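Local coordinates for aminopeptidase N (Francisella tularensis subsp. tularensis, PDB 5DLL), which releases N-terminal amino acids from peptides as a zinc-dependent aminopeptidase of the M1 family, probably in the breakdown of intracellular peptides, at residues M499-P504 against P532-F537; S474-Q479 against K520-F525; D554-V559 against Q573-N578. All blocks are in the same frame, centred on the assembly; numbering follows the deposited sequence.

Interaction 1 (M499-P504 against P532-F537); sequences MGLINP and PVASLF
Strands 499-502 and 533-535 run antiparallel, the axes of the two short segments at 153° between their N-to-C directions and 4.7 Å apart at the closest approach. They belong to the three-stranded sheet of the Ig-like domain, with 499-502 in the middle and 533-535 at one edge. G500 and S535 form one hydrogen-bonded pair and I502 and V533 the next; L501 and A534 make the non-hydrogen-bonded pair between them. Each hydrogen-bonded pair has two bonds. The I502 N to V533 O bond, 3.0 Å, lies nearly along the C=O axis. The S535 N to G500 O bond, 2.9 Å, meets its acceptor with the donor 32° above the carbonyl plane.

L501 and A534 point to the face that looks onto strand 472-480, where Y473 covers A534 and P532. A methyl of L501, CD2, lies 4.1 Å from A534 CB. L501 CB lies 4.3 Å from P532 CB. M499 sits at the end of the pairing, its CB 3.8 Å from CD2 of L536.

I502, V533 and S535 point to the other face, where I502 and V533 are covered by helix 552-561. V533 CG1 sits between its backbone N and carbonyl carbon (chi1 48°). V533 CG1 thereby meets I502 CB at 4.1 Å. S535 OG is anti to the backbone N, and its polar partners lie beyond the two strands. D562 OD2, N567 ND2 and R538 NE all hydrogen-bond this one oxygen, while S535 CB rests 3.7 Å from G500 O.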
loop_
_atom_site.group_PDB
_atom_site.type_symbol
_atom_site.label_atom_id
_atom_site.label_comp_id
_atom_site.label_asym_id
_atom_site.label_seq_id
_atom_site.Cartn_x
_atom_site.Cartn_y
_atom_site.Cartn_z
ATOM N N MET A 499 6.250 19.692 17.484
ATOM C CA MET A 499 5.969 21.116 17.339
ATOM C C MET A 499 7.187 22.025 17.483
ATOM O O MET A 499 8.285 21.587 17.833
ATOM C CB MET A 499 4.883 21.526 18.346
ATOM C CG MET A 499 5.170 21.156 19.798
ATOM S SD MET A 499 6.131 22.382 20.710
ATOM C CE MET A 499 4.934 23.701 20.884
ATOM N N GLY A 500 6.961 23.300 17.177
ATOM C CA GLY A 500 7.947 24.356 17.360
ATOM C C GLY A 500 7.242 25.698 17.394
ATOM O O GLY A 500 6.047 25.784 17.108
ATOM N N LEU A 501 7.973 26.743 17.762
ATOM C CA LEU A 501 7.445 28.104 17.723
ATOM C C LEU A 501 8.282 28.931 16.763
ATOM O O LEU A 501 9.495 28.744 16.668
ATOM C CB LEU A 501 7.458 28.736 19.117
ATOM C CG LEU A 501 6.561 28.078 20.171
ATOM C CD1 LEU A 501 6.715 28.787 21.508
ATOM C CD2 LEU A 501 5.104 28.065 19.730
ATOM N N ILE A 502 7.624 29.837 16.048
ATOM C CA ILE A 502 8.294 30.719 15.104
ATOM C C ILE A 502 7.971 32.168 15.477
ATOM O O ILE A 502 6.821 32.595 15.384
ATOM C CB ILE A 502 7.855 30.429 13.649
ATOM C CG1 ILE A 502 7.763 28.918 13.396
ATOM C CG2 ILE A 502 8.820 31.064 12.657
ATOM C CD1 ILE A 502 7.269 28.558 12.010
ATOM N N ASN A 503 8.983 32.911 15.918
ATOM C CA ASN A 503 8.815 34.335 16.243
ATOM C C ASN A 503 8.826 35.193 14.962
ATOM O O ASN A 503 9.113 34.672 13.880
ATOM C CB ASN A 503 9.878 34.785 17.264
ATOM C CG ASN A 503 11.302 34.665 16.744
ATOM O OD1 ASN A 503 11.543 34.200 15.631
ATOM N ND2 ASN A 503 12.258 35.084 17.567
ATOM N N PRO A 504 8.504 36.503 15.069
ATOM C CA PRO A 504 8.428 37.345 13.859
ATOM C C PRO A 504 9.738 37.449 13.069
ATOM O O PRO A 504 9.716 37.783 11.884
ATOM C CB PRO A 504 8.024 38.716 14.408
ATOM C CG PRO A 504 7.380 38.430 15.722
ATOM C CD PRO A 504 8.145 37.270 16.277
ATOM N N PRO A 532 4.313 34.449 19.090
ATOM C CA PRO A 532 4.727 33.596 17.995
ATOM C C PRO A 532 3.551 32.940 17.284
ATOM O O PRO A 532 2.424 32.961 17.784
ATOM C CB PRO A 532 5.553 32.531 18.711
ATOM C CG PRO A 532 4.874 32.378 20.037
ATOM C CD PRO A 532 4.121 33.657 20.320
ATOM N N VAL A 533 3.836 32.369 16.119
ATOM C CA VAL A 533 2.906 31.477 15.430
ATOM C C VAL A 533 3.417 30.048 15.630
ATOM O O VAL A 533 4.624 29.793 15.561
ATOM C CB VAL A 533 2.734 31.833 13.927
ATOM C CG1 VAL A 533 4.077 32.028 13.231
ATOM C CG2 VAL A 533 1.892 30.781 13.209
ATOM N N ALA A 534 2.497 29.125 15.900
ATOM C CA ALA A 534 2.861 27.761 16.279
ATOM C C ALA A 534 2.935 26.828 15.070
ATOM O O ALA A 534 2.065 26.858 14.198
ATOM C CB ALA A 534 1.875 27.223 17.305
ATOM N N SER A 535 3.994 26.022 15.025
ATOM C CA SER A 535 4.131 24.938 14.054
ATOM C C SER A 535 3.718 23.651 14.761
ATOM O O SER A 535 4.425 23.187 15.654
ATOM C CB SER A 535 5.577 24.842 13.567
ATOM O OG SER A 535 5.744 23.755 12.680
ATOM N N LEU A 536 2.577 23.088 14.369
ATOM C CA LEU A 536 1.943 22.005 15.126
ATOM C C LEU A 536 1.707 20.741 14.301
ATOM O O LEU A 536 1.418 20.811 13.104
ATOM C CB LEU A 536 0.615 22.492 15.707
ATOM C CG LEU A 536 0.735 23.396 16.936
ATOM C CD1 LEU A 536 -0.586 24.092 17.226
ATOM C CD2 LEU A 536 1.208 22.602 18.144
ATOM N N PHE A 537 1.821 19.593 14.969
ATOM C CA PHE A 537 1.685 18.279 14.336
ATOM C C PHE A 537 2.604 18.149 13.119
ATOM O O PHE A 537 2.160 17.883 11.996
ATOM C CB PHE A 537 0.220 17.992 13.984
ATOM C CG PHE A 537 -0.690 17.971 15.181
ATOM C CD1 PHE A 537 -0.777 16.840 15.982
ATOM C CD2 PHE A 537 -1.443 19.089 15.519
ATOM C CE1 PHE A 537 -1.608 16.820 17.091
ATOM C CE2 PHE A 537 -2.276 19.076 16.627
ATOM C CZ PHE A 537 -2.358 17.940 17.414
#

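Interaction 2 (S474-Q479 against K520-F525); sequences SLTLEQ and KQTYTF
Backbone hydrogen bonds pair strands 474-479 and 520-525, which run antiparallel, the axes of the two short segments at 162° between their N-to-C directions. L475 with Y523 and L477 with Q521 are the hydrogen-bonded pairs. The first has the shortest bond, Y523 N to L475 O at 2.7 Å, in the carbonyl plane. In the second, Q521 N approaches L477 O nearly along the C=O axis at 3.2 Å. L477 N instead lies 35° above the carbonyl plane of Q521. A CA-H...O contact from T522 CA to L475 O, 3.3 Å, adds to the backbone set.

One side-chain hydrogen bond joins the strands. T476 and T522 form a non-hydrogen-bonded pair, and T476 OG1 meets T522 OG1 at 3.0 Å; either could donate. T476 OG1 is anti to its backbone N, whereas T522 OG1 is anti to its carbonyl carbon. T522 CG2 lies 3.4 Å from S474 OG. E478 and K520 lie on this same face. E478 OE2 and K520 NZ are 5.5 Å apart, so attraction would be at most long-range.

Apolar packing lies on the opposite face, with L475, L477 and Y523. L477 CD1 meets Y523 CE1 at 4.0 Å, the two side chains crossing at about a right angle. The Y523 side chain also touches L516 of strand 508-516.

Y523 has polar neighbours too. L475 O lies at the edge of its ring, near the ring plane, and Y523 OH hydrogen-bonds E515 O. Strand 520-525 forms the edge of a four-stranded sheet whose inner face packs on the second sheet, as in an Ig-like beta-sandwich.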
loop_
_atom_site.group_PDB
_atom_site.type_symbol
_atom_site.label_atom_id
_atom_site.label_comp_id
_atom_site.label_asym_id
_atom_site.label_seq_id
_atom_site.Cartn_x
_atom_site.Cartn_y
_atom_site.Cartn_z
ATOM N N SER A 474 0.516 30.442 26.090
ATOM C CA SER A 474 -0.338 29.443 26.741
ATOM C C SER A 474 -1.161 28.657 25.715
ATOM O O SER A 474 -2.239 29.097 25.309
ATOM C CB SER A 474 -1.263 30.132 27.755
ATOM O OG SER A 474 -2.144 29.211 28.375
ATOM N N LEU A 475 -0.649 27.494 25.307
ATOM C CA LEU A 475 -1.342 26.626 24.348
ATOM C C LEU A 475 -2.186 25.575 25.055
ATOM O O LEU A 475 -1.661 24.774 25.828
ATOM C CB LEU A 475 -0.336 25.917 23.436
ATOM C CG LEU A 475 -0.919 24.919 22.425
ATOM C CD1 LEU A 475 -1.823 25.614 21.415
ATOM C CD2 LEU A 475 0.198 24.166 21.717
ATOM N N THR A 476 -3.483 25.562 24.760
ATOM C CA THR A 476 -4.389 24.546 25.295
ATOM C C THR A 476 -4.984 23.712 24.150
ATOM O O THR A 476 -5.337 24.241 23.093
ATOM C CB THR A 476 -5.484 25.163 26.208
ATOM O OG1 THR A 476 -6.210 24.119 26.867
ATOM C CG2 THR A 476 -6.458 26.038 25.432
ATOM N N LEU A 477 -5.059 22.401 24.369
ATOM C CA LEU A 477 -5.528 21.455 23.359
ATOM C C LEU A 477 -6.660 20.615 23.932
ATOM O O LEU A 477 -6.668 20.322 25.127
ATOM C CB LEU A 477 -4.382 20.542 22.916
ATOM C CG LEU A 477 -3.184 21.222 22.245
ATOM C CD1 LEU A 477 -2.043 20.232 22.057
ATOM C CD2 LEU A 477 -3.577 21.844 20.912
ATOM N N GLU A 478 -7.606 20.231 23.076
ATOM C CA GLU A 478 -8.755 19.423 23.489
ATOM C C GLU A 478 -9.106 18.364 22.447
ATOM O O GLU A 478 -9.641 18.678 21.380
ATOM C CB GLU A 478 -9.975 20.309 23.753
ATOM C CG GLU A 478 -11.235 19.531 24.115
ATOM C CD GLU A 478 -12.319 20.409 24.704
ATOM O OE1 GLU A 478 -12.355 21.615 24.375
ATOM O OE2 GLU A 478 -13.137 19.890 25.493
ATOM N N GLN A 479 -8.818 17.109 22.779
ATOM C CA GLN A 479 -9.127 15.988 21.896
ATOM C C GLN A 479 -10.531 15.450 22.159
ATOM O O GLN A 479 -10.884 15.122 23.293
ATOM C CB GLN A 479 -8.093 14.867 22.033
ATOM C CG GLN A 479 -7.858 14.372 23.451
ATOM C CD GLN A 479 -7.472 12.913 23.493
ATOM O OE1 GLN A 479 -8.122 12.072 22.872
ATOM N NE2 GLN A 479 -6.412 12.602 24.228
ATOM N N LYS A 520 -8.444 17.419 28.107
ATOM C CA LYS A 520 -7.986 18.796 27.928
ATOM C C LYS A 520 -6.704 19.018 28.731
ATOM O O LYS A 520 -6.564 18.498 29.840
ATOM C CB LYS A 520 -9.088 19.779 28.348
ATOM C CG LYS A 520 -8.710 21.255 28.258
ATOM C CD LYS A 520 -9.838 22.123 27.699
ATOM C CE LYS A 520 -11.142 22.014 28.481
ATOM N NZ LYS A 520 -10.985 22.320 29.929
ATOM N N GLN A 521 -5.767 19.772 28.155
ATOM C CA GLN A 521 -4.463 20.015 28.780
ATOM C C GLN A 521 -3.796 21.268 28.202
ATOM O O GLN A 521 -3.674 21.407 26.984
ATOM C CB GLN A 521 -3.556 18.797 28.584
ATOM C CG GLN A 521 -2.334 18.763 29.490
ATOM C CD GLN A 521 -1.527 17.482 29.346
ATOM O OE1 GLN A 521 -2.065 16.421 29.019
ATOM N NE2 GLN A 521 -0.226 17.575 29.593
ATOM N N THR A 522 -3.376 22.176 29.082
ATOM C CA THR A 522 -2.706 23.414 28.680
ATOM C C THR A 522 -1.195 23.278 28.884
ATOM O O THR A 522 -0.744 22.572 29.790
ATOM C CB THR A 522 -3.246 24.628 29.472
ATOM O OG1 THR A 522 -4.669 24.699 29.328
ATOM C CG2 THR A 522 -2.640 25.935 28.976
ATOM N N TYR A 523 -0.426 23.948 28.027
ATOM C CA TYR A 523 1.039 23.893 28.052
ATOM C C TYR A 523 1.616 25.306 28.053
ATOM O O TYR A 523 1.302 26.116 27.176
ATOM C CB TYR A 523 1.565 23.116 26.840
ATOM C CG TYR A 523 0.916 21.762 26.684
ATOM C CD1 TYR A 523 -0.270 21.621 25.971
ATOM C CD2 TYR A 523 1.470 20.627 27.273
ATOM C CE1 TYR A 523 -0.883 20.391 25.840
ATOM C CE2 TYR A 523 0.864 19.391 27.143
ATOM C CZ TYR A 523 -0.312 19.281 26.425
ATOM O OH TYR A 523 -0.927 18.063 26.286
ATOM N N THR A 524 2.459 25.591 29.043
ATOM C CA THR A 524 3.017 26.933 29.220
ATOM C C THR A 524 4.479 27.018 28.756
ATOM O O THR A 524 5.300 26.151 29.074
ATOM C CB THR A 524 2.882 27.420 30.683
ATOM O OG1 THR A 524 3.198 28.815 30.748
ATOM C CG2 THR A 524 3.803 26.650 31.633
ATOM N N PHE A 525 4.780 28.068 27.989
ATOM C CA PHE A 525 6.132 28.342 27.505
ATOM C C PHE A 525 6.583 29.718 27.979
ATOM O O PHE A 525 6.076 30.737 27.511
ATOM C CB PHE A 525 6.176 28.282 25.976
ATOM C CG PHE A 525 5.880 26.921 25.415
ATOM C CD1 PHE A 525 6.863 25.941 25.392
ATOM C CD2 PHE A 525 4.619 26.616 24.914
ATOM C CE1 PHE A 525 6.597 24.683 24.880
ATOM C CE2 PHE A 525 4.347 25.358 24.399
ATOM C CZ PHE A 525 5.337 24.390 24.382
#

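Interaction 3 (D554-V559 against Q573-N578); sequences DLLHIV and QQIATN
The backbone oxygen of Q573 is gripped by two donors, both from T577. T577 N bonds Q573 O at 3.1 Å, the ordinary helical bond. T577 OG1 bonds Q573 O at 2.7 Å, nearly along the C=O axis. The threonine hydroxyl is thus folded back onto its own helix. This helix, 565-581, follows helix 552-561 at the start of the helical C-terminal domain, an ARM-repeat-like region. The two form an alpha-alpha hairpin, the axes of the two short segments at 142° between their N-to-C directions and 10.2 Å apart at their closest.

The contact itself is largely apolar and buried, and I575 carries most of it. Its CG1 is anti to the carbonyl carbon (chi1 -70°), and the chain runs on extended to CD1 (chi2 160°). This sends CD1 across to the other helix, between side chains of L555 and L556. L555 and I575 slide past each other in opposite directions. L555 CB therefore meets I575 CD1 at 3.4 Å, while L555 CD1 lies against I575 CG1 at 3.6 Å. L556 comes in at about a right angle and touches the same methyl, its CD1 3.6 Å from I575 CD1. One turn along from L555, V559 CG2 makes a looser contact with I575 CD1 at 4.3 Å.

F590 of helix 588-598 also packs on I575, and E589 touches L556, so a third helix joins the cluster. Q574 extends across L555 at about a right angle, and Q574 NE2 lies 4.1 Å from L555 CD2.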
loop_
_atom_site.group_PDB
_atom_site.type_symbol
_atom_site.label_atom_id
_atom_site.label_comp_id
_atom_site.label_asym_id
_atom_site.label_seq_id
_atom_site.Cartn_x
_atom_site.Cartn_y
_atom_site.Cartn_z
ATOM N N ASP A 554 -0.397 34.291 9.272
ATOM C CA ASP A 554 0.147 33.271 10.178
ATOM C C ASP A 554 0.571 32.017 9.419
ATOM O O ASP A 554 1.628 31.453 9.691
ATOM C CB ASP A 554 -0.869 32.892 11.265
ATOM C CG ASP A 554 -0.919 33.897 12.401
ATOM O OD1 ASP A 554 -0.515 35.060 12.194
ATOM O OD2 ASP A 554 -1.364 33.520 13.504
ATOM N N LEU A 555 -0.262 31.581 8.476
ATOM C CA LEU A 555 0.074 30.447 7.611
ATOM C C LEU A 555 1.216 30.810 6.656
ATOM O O LEU A 555 2.083 29.984 6.375
ATOM C CB LEU A 555 -1.155 29.979 6.816
ATOM C CG LEU A 555 -2.327 29.400 7.622
ATOM C CD1 LEU A 555 -3.557 29.225 6.745
ATOM C CD2 LEU A 555 -1.944 28.077 8.269
ATOM N N LEU A 556 1.215 32.051 6.177
ATOM C CA LEU A 556 2.261 32.542 5.273
ATOM C C LEU A 556 3.615 32.634 5.988
ATOM O O LEU A 556 4.663 32.460 5.365
ATOM C CB LEU A 556 1.871 33.911 4.694
ATOM C CG LEU A 556 1.935 34.085 3.175
ATOM C CD1 LEU A 556 1.120 33.024 2.451
ATOM C CD2 LEU A 556 1.451 35.483 2.810
ATOM N N HIS A 557 3.583 32.910 7.292
ATOM C CA HIS A 557 4.791 32.912 8.125
ATOM C C HIS A 557 5.342 31.490 8.314
ATOM O O HIS A 557 6.557 31.282 8.288
ATOM C CB HIS A 557 4.497 33.555 9.491
ATOM C CG HIS A 557 5.726 33.951 10.256
ATOM N ND1 HIS A 557 6.336 35.179 10.100
ATOM C CD2 HIS A 557 6.451 33.288 11.189
ATOM C CE1 HIS A 557 7.386 35.251 10.899
ATOM N NE2 HIS A 557 7.478 34.117 11.569
ATOM N N ILE A 558 4.446 30.520 8.498
ATOM C CA ILE A 558 4.837 29.110 8.604
ATOM C C ILE A 558 5.419 28.623 7.278
ATOM O O ILE A 558 6.411 27.897 7.259
ATOM C CB ILE A 558 3.649 28.217 9.039
ATOM C CG1 ILE A 558 3.257 28.534 10.487
ATOM C CG2 ILE A 558 3.999 26.739 8.926
ATOM C CD1 ILE A 558 1.944 27.923 10.927
ATOM N N VAL A 559 4.814 29.042 6.173
ATOM C CA VAL A 559 5.320 28.694 4.843
ATOM C C VAL A 559 6.724 29.264 4.605
ATOM O O VAL A 559 7.544 28.637 3.932
ATOM C CB VAL A 559 4.363 29.185 3.728
ATOM C CG1 VAL A 559 4.983 28.996 2.346
ATOM C CG2 VAL A 559 3.025 28.458 3.816
ATOM N N GLN A 573 -0.971 24.443 1.172
ATOM C CA GLN A 573 -2.135 23.782 0.580
ATOM C C GLN A 573 -3.424 24.234 1.282
ATOM O O GLN A 573 -4.489 24.264 0.671
ATOM C CB GLN A 573 -1.991 22.252 0.646
ATOM C CG GLN A 573 -0.770 21.688 -0.080
ATOM C CD GLN A 573 -0.971 21.485 -1.578
ATOM O OE1 GLN A 573 -1.661 20.557 -2.009
ATOM N NE2 GLN A 573 -0.335 22.338 -2.380
ATOM N N GLN A 574 -3.322 24.587 2.562
ATOM C CA GLN A 574 -4.468 25.082 3.323
ATOM C C GLN A 574 -4.883 26.481 2.879
ATOM O O GLN A 574 -6.067 26.811 2.881
ATOM C CB GLN A 574 -4.147 25.089 4.817
ATOM C CG GLN A 574 -5.305 25.535 5.694
ATOM C CD GLN A 574 -5.265 24.918 7.080
ATOM O OE1 GLN A 574 -5.180 23.697 7.228
ATOM N NE2 GLN A 574 -5.336 25.760 8.107
ATOM N N ILE A 575 -3.902 27.299 2.507
ATOM C CA ILE A 575 -4.159 28.656 2.023
ATOM C C ILE A 575 -4.808 28.613 0.642
ATOM O O ILE A 575 -5.885 29.173 0.441
ATOM C CB ILE A 575 -2.857 29.486 1.961
ATOM C CG1 ILE A 575 -2.359 29.795 3.377
ATOM C CG2 ILE A 575 -3.071 30.787 1.198
ATOM C CD1 ILE A 575 -0.895 30.171 3.447
ATOM N N ALA A 576 -4.141 27.943 -0.298
ATOM C CA ALA A 576 -4.632 27.803 -1.673
ATOM C C ALA A 576 -6.052 27.225 -1.732
ATOM O O ALA A 576 -6.852 27.630 -2.566
ATOM C CB ALA A 576 -3.678 26.936 -2.485
ATOM N N THR A 577 -6.355 26.284 -0.843
ATOM C CA THR A 577 -7.685 25.690 -0.761
ATOM C C THR A 577 -8.730 26.709 -0.302
ATOM O O THR A 577 -9.812 26.790 -0.889
ATOM C CB THR A 577 -7.682 24.465 0.178
ATOM O OG1 THR A 577 -6.865 23.439 -0.398
ATOM C CG2 THR A 577 -9.092 23.915 0.395
ATOM N N ASN A 578 -8.405 27.484 0.731
ATOM C CA ASN A 578 -9.316 28.513 1.241
ATOM C C ASN A 578 -9.520 29.678 0.265
ATOM O O ASN A 578 -10.573 30.314 0.267
ATOM C CB ASN A 578 -8.843 29.029 2.602
ATOM C CG ASN A 578 -8.941 27.973 3.694
ATOM O OD1 ASN A 578 -9.608 26.943 3.531
ATOM N ND2 ASN A 578 -8.274 28.223 4.816
#

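Interactions 1 and 2 lie in the two facing sheets of the Ig-like domain, their centres about 14 Å apart. Their segments alternate along the chain, so the chain passes back and forth between the sheets. M499 packs on F525 and L536 on L475 where the sheets meet. Interaction 3 follows in the chain and belongs to the helical C-terminal domain. Its centre is also about 14 Å from that of interaction 1, and H557 bridges the two by a probable hydrogen bond to N503 O and by packing on V533. Interactions 2 and 3 do not touch, their nearest atoms about 11 Å apart. The sandwich thus meets the first helices through the sheet of interaction 1, away from the zinc site.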